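Local coordinates for type III secretion system effector protein ExoU (Pseudomonas fluorescens, PDB 4QMK), which is a toxin of the type III secretion system, probably acting as a patatin-like phospholipase on host membranes and directed to the plasma membrane by binding phosphatidylinositol 4,5-bisphosphate, at residues D139-T142 with A143-E147; Q182-E185 with D186-N190; P266-I270 with G271-L275. One frame throughout, in Å; residues are numbered along the deposited sequence.

All three contacts are local, each a set of i to i+4 contacts at the start of a helix, and they follow one another along the chain without nesting or crossing. Contact 1 forms the opening turns of helix 140-157, contact 2 those of helix 183-201, and contact 3 caps helix 270-278 after the loop that follows strand 254-260. In space these three helix starts converge within the patatin-like phospholipase region. Contacts 2 and 3, with centres about 11 Å apart, are joined by two salt bridges, Glu185 with Arg272 and Arg189 with Asp269. Contact 1 joins them by packing, as Asp139 and Val141 lie against Gln182 of contact 2 and against Leu275 of contact 3.

Contact 1 of 3, residues D139-T142 with A143-E147; sequences DPVT and AWLQE
Asp139 and Ala143 meet through their backbones at the opening turn of helix 140-157, where a run of i to i+4 hydrogen bonds begins. Ala143 N donates to Asp139 O at 3.1 Å. Trp144 N reaches Pro140 O at 2.7 Å, and Leu145 N reaches Val141 O at 3.1 Å. The fourth bond, from Gln146 N to Thr142 O, is weak at 3.3 Å.

The polar side chains add a grip on the same turn. Asp139 OD2 accepts from Thr142 OG1 at 2.6 Å and, more weakly, from Thr142 N at 3.4 Å. With chi1 at -60°, Thr142 OG1 sits beside its own backbone N, which lets hydroxyl and amide converge on one carboxylate oxygen. The hydroxyl approaches that oxygen on its anti side, 22° out of the carboxylate plane.

Apolar contact is looser: Val141 CG1 comes within 4.3 Å of Leu145 CD1, and both residues face helix 270-278, Val141 touching Arg272 and Leu145 touching Ile276. The indole of Trp144 is directed instead to the dimer interface, where NE1 is hydrogen-bonded to Ser158 of the second subunit and Trp144 also packs on Leu159 of that subunit. At the edge of this indole, near its plane, lies Val141 O, the acceptor of Leu145 N.

Contact 2 of 3, residues Q182-E185 with D186-N190; sequences QPLE and DLIRN
Glu185 and Arg189, one turn apart at the start of helix 183-201, both carry CG anti to the backbone N (chi1 -180° and 173°), which sends their side chains the same way, side by side. Glu185 continues extended, whereas Arg189 bends at chi3 (-38°) and brings its guanidinium back over the preceding turn. There NH2 of Arg189 forms a salt bridge with Glu185 OE2 at 3.2 Å, meeting the oxygen on its anti side. The two flat groups are strongly turned against each other, and the bond is far from straight. At the edge of the guanidinium, Arg189 NH1 makes a weaker bond of 3.4 Å to Asp186 OD1.

Glu185 O, which also accepts Arg189 N at 2.9 Å, lies over one face of the guanidinium, offset toward its rim. The backbone bonds of the same turn include Asp186 N to Gln182 O at 3.1 Å and Ile188 N to Leu184 O at 3.0 Å. On the apolar side, Leu184 CG and Ile188 CD1 approach to 4.2 Å, and both residues touch Ile108 of helix 107-114.

The stronger polar partners lie on the helix start of contact 3: Arg272 for Glu185 OE2 and Asp269 for Arg189 NH2. Glu185, Asp186 and Arg189 form a salt-bridge network within the helix, which Arg272 and Asp269 extend into a junction between two helix starts of the patatin-like region.

Contact 3 of 3, residues P266-I270 with G271-L275; sequences PDMDI and GRAAL
Asp269 is the N-cap of helix 270-278, and its carboxylate closes over the first turn to meet the backbone amides of Gly271 and Arg272. With CG anti to the backbone N (chi1 -175°), the carboxylate swings forward and OD2 takes both N-H groups. The bond from Arg272 N is the better one, 3.1 Å to Asp269 OD2 with an N-H...O angle of 159°, and it uses the anti lone pair. Gly271 N lies 3.0 Å from Asp269 OD2, but its hydrogen points well off the line (121°) and the bond is weak. OD2 has a third, charged partner in Arg189, so amides and a cation share one oxygen; together with the helix start they would probably favour the ionised carboxylate.

Behind the cap the regular helical bonds begin. Ala273 N donates to Asp269 O at 3.2 Å and Ala274 N to Ile270 O at 2.9 Å. Asp269 therefore holds the turn with its main chain as well as its side chain.

Just before the cap, the extended side chain of Met268 runs across Arg272 at about a right angle, its CE 3.9 Å from Arg272 CG. Its sulfur, SD, lies 4.2 Å from Ala273 CB. The Arg272 chain bends at chi2 and chi3, and its guanidinium leaves this turn for a salt bridge to Glu185 and a hydrogen bond to Leu174 O.

The turn is buried in the patatin-like region. Met268 and Ala273 pack on Phe227 of helix 227-236 and Phe260 of strand 254-260, Ile270 rests on Leu230 of that helix and Leu243 of strand 242-251, and Ala273 and Ala274 lie against Ile245 of the same strand.

Contact 1 of 3, residues D139-T142 with A143-E147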
# COMPACT_ATOMS: atom_id res chain seq x y z
N ASP A 139 23.92 -1.50 -14.54
CA ASP A 139 22.51 -1.44 -14.13
C ASP A 139 22.28 -0.65 -12.81
O ASP A 139 22.77 -1.06 -11.75
CB ASP A 139 21.96 -2.84 -13.95
CG ASP A 139 20.63 -2.86 -13.20
OD1 ASP A 139 19.76 -2.01 -13.54
OD2 ASP A 139 20.46 -3.70 -12.28
N PRO A 140 21.48 0.44 -12.87
CA PRO A 140 21.37 1.36 -11.71
C PRO A 140 20.79 0.78 -10.40
O PRO A 140 21.34 1.05 -9.34
CB PRO A 140 20.48 2.51 -12.24
CG PRO A 140 20.42 2.32 -13.73
CD PRO A 140 20.60 0.85 -13.98
N VAL A 141 19.71 0.00 -10.48
CA VAL A 141 19.10 -0.56 -9.29
C VAL A 141 20.09 -1.39 -8.50
O VAL A 141 20.25 -1.23 -7.30
CB VAL A 141 17.85 -1.39 -9.61
CG1 VAL A 141 17.39 -2.17 -8.38
CG2 VAL A 141 16.75 -0.49 -10.13
N THR A 142 20.75 -2.30 -9.18
CA THR A 142 21.77 -3.11 -8.55
C THR A 142 22.82 -2.23 -7.92
O THR A 142 23.18 -2.40 -6.77
CB THR A 142 22.50 -4.02 -9.57
OG1 THR A 142 21.56 -4.90 -10.22
CG2 THR A 142 23.61 -4.85 -8.87
N ALA A 143 23.30 -1.27 -8.69
CA ALA A 143 24.34 -0.41 -8.25
C ALA A 143 23.91 0.30 -7.00
O ALA A 143 24.65 0.39 -6.04
CB ALA A 143 24.67 0.60 -9.34
N TRP A 144 22.70 0.83 -7.02
CA TRP A 144 22.20 1.53 -5.87
C TRP A 144 22.22 0.66 -4.61
O TRP A 144 22.52 1.15 -3.51
CB TRP A 144 20.79 2.02 -6.11
CG TRP A 144 20.25 2.75 -4.96
CD1 TRP A 144 20.44 4.05 -4.66
CD2 TRP A 144 19.41 2.22 -3.95
NE1 TRP A 144 19.77 4.38 -3.50
CE2 TRP A 144 19.13 3.27 -3.04
CE3 TRP A 144 18.86 0.97 -3.72
CZ2 TRP A 144 18.31 3.10 -1.93
CZ3 TRP A 144 18.05 0.79 -2.59
CH2 TRP A 144 17.79 1.86 -1.71
N LEU A 145 21.91 -0.62 -4.77
CA LEU A 145 21.93 -1.49 -3.65
C LEU A 145 23.28 -1.62 -2.99
O LEU A 145 23.34 -1.68 -1.77
CB LEU A 145 21.35 -2.84 -4.01
CG LEU A 145 19.83 -2.80 -4.01
CD1 LEU A 145 19.27 -3.90 -4.87
CD2 LEU A 145 19.31 -2.90 -2.58
N GLN A 146 24.37 -1.63 -3.76
CA GLN A 146 25.70 -1.64 -3.10
C GLN A 146 25.97 -0.35 -2.33
O GLN A 146 26.28 -0.39 -1.14
CB GLN A 146 26.86 -1.91 -4.05
CG GLN A 146 27.17 -3.39 -4.27
CD GLN A 146 26.23 -4.05 -5.28
OE1 GLN A 146 25.81 -3.41 -6.25
NE2 GLN A 146 25.95 -5.33 -5.09
N GLU A 147 25.78 0.80 -2.98
CA GLU A 147 26.08 2.08 -2.35
C GLU A 147 25.20 2.41 -1.14
O GLU A 147 25.70 2.92 -0.14
CB GLU A 147 26.00 3.23 -3.36
CG GLU A 147 27.18 3.28 -4.33
CD GLU A 147 26.98 2.41 -5.58
OE1 GLU A 147 26.05 2.71 -6.36
OE2 GLU A 147 27.78 1.45 -5.81

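Contact 2 of 3, residues Q182-E185 with D186-N190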
# COMPACT_ATOMS: atom_id res chain seq x y z
N GLN A 182 16.66 -2.68 -18.25
CA GLN A 182 16.49 -3.68 -17.19
C GLN A 182 16.26 -5.04 -17.85
O GLN A 182 15.26 -5.68 -17.62
CB GLN A 182 15.30 -3.31 -16.33
CG GLN A 182 15.45 -1.97 -15.61
CD GLN A 182 16.35 -2.05 -14.37
OE1 GLN A 182 16.81 -3.12 -13.98
NE2 GLN A 182 16.57 -0.89 -13.72
N PRO A 183 17.19 -5.47 -18.69
CA PRO A 183 17.01 -6.70 -19.47
C PRO A 183 16.36 -7.88 -18.74
O PRO A 183 15.40 -8.48 -19.23
CB PRO A 183 18.45 -7.06 -19.88
CG PRO A 183 19.34 -6.06 -19.20
CD PRO A 183 18.49 -4.86 -19.00
N LEU A 184 16.87 -8.18 -17.56
CA LEU A 184 16.44 -9.35 -16.83
C LEU A 184 15.02 -9.24 -16.34
O LEU A 184 14.20 -10.11 -16.54
CB LEU A 184 17.36 -9.55 -15.63
CG LEU A 184 17.20 -10.88 -14.87
CD1 LEU A 184 17.60 -12.05 -15.73
CD2 LEU A 184 18.00 -10.84 -13.57
N GLU A 185 14.73 -8.14 -15.69
CA GLU A 185 13.43 -7.90 -15.15
C GLU A 185 12.33 -7.87 -16.23
O GLU A 185 11.18 -8.30 -15.99
CB GLU A 185 13.60 -6.56 -14.41
CG GLU A 185 12.42 -5.98 -13.70
CD GLU A 185 12.72 -4.60 -13.11
OE1 GLU A 185 13.87 -4.13 -13.23
OE2 GLU A 185 11.80 -3.97 -12.51
N ASP A 186 12.70 -7.43 -17.43
CA ASP A 186 11.78 -7.36 -18.57
C ASP A 186 11.51 -8.76 -19.13
O ASP A 186 10.35 -9.18 -19.28
CB ASP A 186 12.38 -6.52 -19.69
CG ASP A 186 12.64 -5.06 -19.28
OD1 ASP A 186 12.13 -4.61 -18.21
OD2 ASP A 186 13.36 -4.38 -20.06
N LEU A 187 12.58 -9.48 -19.44
CA LEU A 187 12.47 -10.85 -19.88
C LEU A 187 11.53 -11.62 -18.94
O LEU A 187 10.55 -12.21 -19.37
CB LEU A 187 13.82 -11.50 -19.88
CG LEU A 187 13.71 -13.03 -20.03
CD1 LEU A 187 14.22 -13.48 -21.39
CD2 LEU A 187 14.47 -13.80 -18.94
N ILE A 188 11.83 -11.59 -17.64
CA ILE A 188 11.01 -12.26 -16.66
C ILE A 188 9.57 -11.76 -16.76
O ILE A 188 8.63 -12.56 -16.82
CB ILE A 188 11.53 -12.05 -15.22
CG1 ILE A 188 12.92 -12.66 -15.06
CG2 ILE A 188 10.63 -12.71 -14.16
CD1 ILE A 188 13.49 -12.48 -13.66
N ARG A 189 9.39 -10.45 -16.77
CA ARG A 189 8.05 -9.90 -16.79
C ARG A 189 7.25 -10.27 -18.04
O ARG A 189 6.05 -10.55 -17.94
CB ARG A 189 8.09 -8.39 -16.61
CG ARG A 189 6.73 -7.72 -16.78
CD ARG A 189 6.69 -6.27 -16.33
NE ARG A 189 7.49 -6.05 -15.14
CZ ARG A 189 8.75 -5.62 -15.16
NH1 ARG A 189 9.36 -5.30 -16.31
NH2 ARG A 189 9.39 -5.47 -14.01
N ASN A 190 7.91 -10.28 -19.20
CA ASN A 190 7.23 -10.67 -20.44
C ASN A 190 6.84 -12.14 -20.40
O ASN A 190 5.68 -12.50 -20.67
CB ASN A 190 8.09 -10.40 -21.69
CG ASN A 190 8.35 -8.92 -21.91
OD1 ASN A 190 7.52 -8.08 -21.57
ND2 ASN A 190 9.50 -8.60 -22.49

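Contact 3 of 3, residues P266-I270 with G271-L275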
# COMPACT_ATOMS: atom_id res chain seq x y z
N PRO A 266 2.48 -7.72 -1.29
CA PRO A 266 1.47 -8.19 -2.20
C PRO A 266 1.47 -7.50 -3.55
O PRO A 266 1.34 -8.18 -4.58
CB PRO A 266 0.17 -7.90 -1.46
CG PRO A 266 0.48 -6.82 -0.49
CD PRO A 266 1.88 -7.11 -0.08
N ASP A 267 1.58 -6.18 -3.56
CA ASP A 267 1.47 -5.43 -4.80
C ASP A 267 2.81 -5.23 -5.53
O ASP A 267 2.91 -4.41 -6.43
CB ASP A 267 0.81 -4.09 -4.52
CG ASP A 267 -0.60 -4.23 -3.90
OD1 ASP A 267 -1.34 -5.23 -4.21
OD2 ASP A 267 -0.96 -3.32 -3.11
N MET A 268 3.83 -5.98 -5.17
CA MET A 268 5.09 -5.79 -5.83
C MET A 268 5.25 -6.66 -7.05
O MET A 268 4.84 -7.80 -7.04
CB MET A 268 6.25 -6.12 -4.92
CG MET A 268 7.52 -5.54 -5.49
SD MET A 268 8.88 -6.03 -4.55
CE MET A 268 10.15 -4.92 -5.16
N ASP A 269 5.90 -6.10 -8.06
CA ASP A 269 6.18 -6.75 -9.30
C ASP A 269 7.18 -7.83 -9.02
O ASP A 269 8.18 -7.60 -8.32
CB ASP A 269 6.80 -5.73 -10.26
CG ASP A 269 7.02 -6.30 -11.63
OD1 ASP A 269 6.07 -6.36 -12.43
OD2 ASP A 269 8.17 -6.69 -11.94
N ILE A 270 6.93 -9.02 -9.55
CA ILE A 270 7.81 -10.16 -9.26
C ILE A 270 9.16 -10.07 -9.94
O ILE A 270 10.16 -10.55 -9.41
CB ILE A 270 7.14 -11.51 -9.54
CG1 ILE A 270 6.84 -11.73 -11.01
CG2 ILE A 270 5.80 -11.58 -8.79
CD1 ILE A 270 6.16 -13.07 -11.27
N GLY A 271 9.19 -9.43 -11.10
CA GLY A 271 10.44 -9.27 -11.86
C GLY A 271 11.41 -8.42 -11.10
O GLY A 271 12.58 -8.79 -10.92
N ARG A 272 10.90 -7.31 -10.62
CA ARG A 272 11.68 -6.37 -9.83
C ARG A 272 12.18 -7.09 -8.55
O ARG A 272 13.35 -6.93 -8.18
CB ARG A 272 10.81 -5.13 -9.56
CG ARG A 272 11.40 -3.99 -8.73
CD ARG A 272 12.84 -3.63 -9.06
NE ARG A 272 12.99 -3.05 -10.38
CZ ARG A 272 12.92 -1.76 -10.67
NH1 ARG A 272 12.69 -0.84 -9.75
NH2 ARG A 272 13.09 -1.40 -11.92
N ALA A 273 11.31 -7.90 -7.92
CA ALA A 273 11.66 -8.63 -6.71
C ALA A 273 12.82 -9.55 -6.95
O ALA A 273 13.70 -9.71 -6.08
CB ALA A 273 10.50 -9.48 -6.25
N ALA A 274 12.78 -10.22 -8.10
CA ALA A 274 13.79 -11.19 -8.49
C ALA A 274 15.11 -10.51 -8.83
O ALA A 274 16.18 -11.07 -8.57
CB ALA A 274 13.31 -11.98 -9.71
N LEU A 275 15.04 -9.33 -9.42
CA LEU A 275 16.24 -8.61 -9.73
C LEU A 275 16.94 -8.23 -8.43
O LEU A 275 18.17 -8.36 -8.31
CB LEU A 275 15.90 -7.35 -10.52
CG LEU A 275 17.04 -6.35 -10.76
CD1 LEU A 275 18.00 -6.88 -11.82
CD2 LEU A 275 16.43 -5.04 -11.26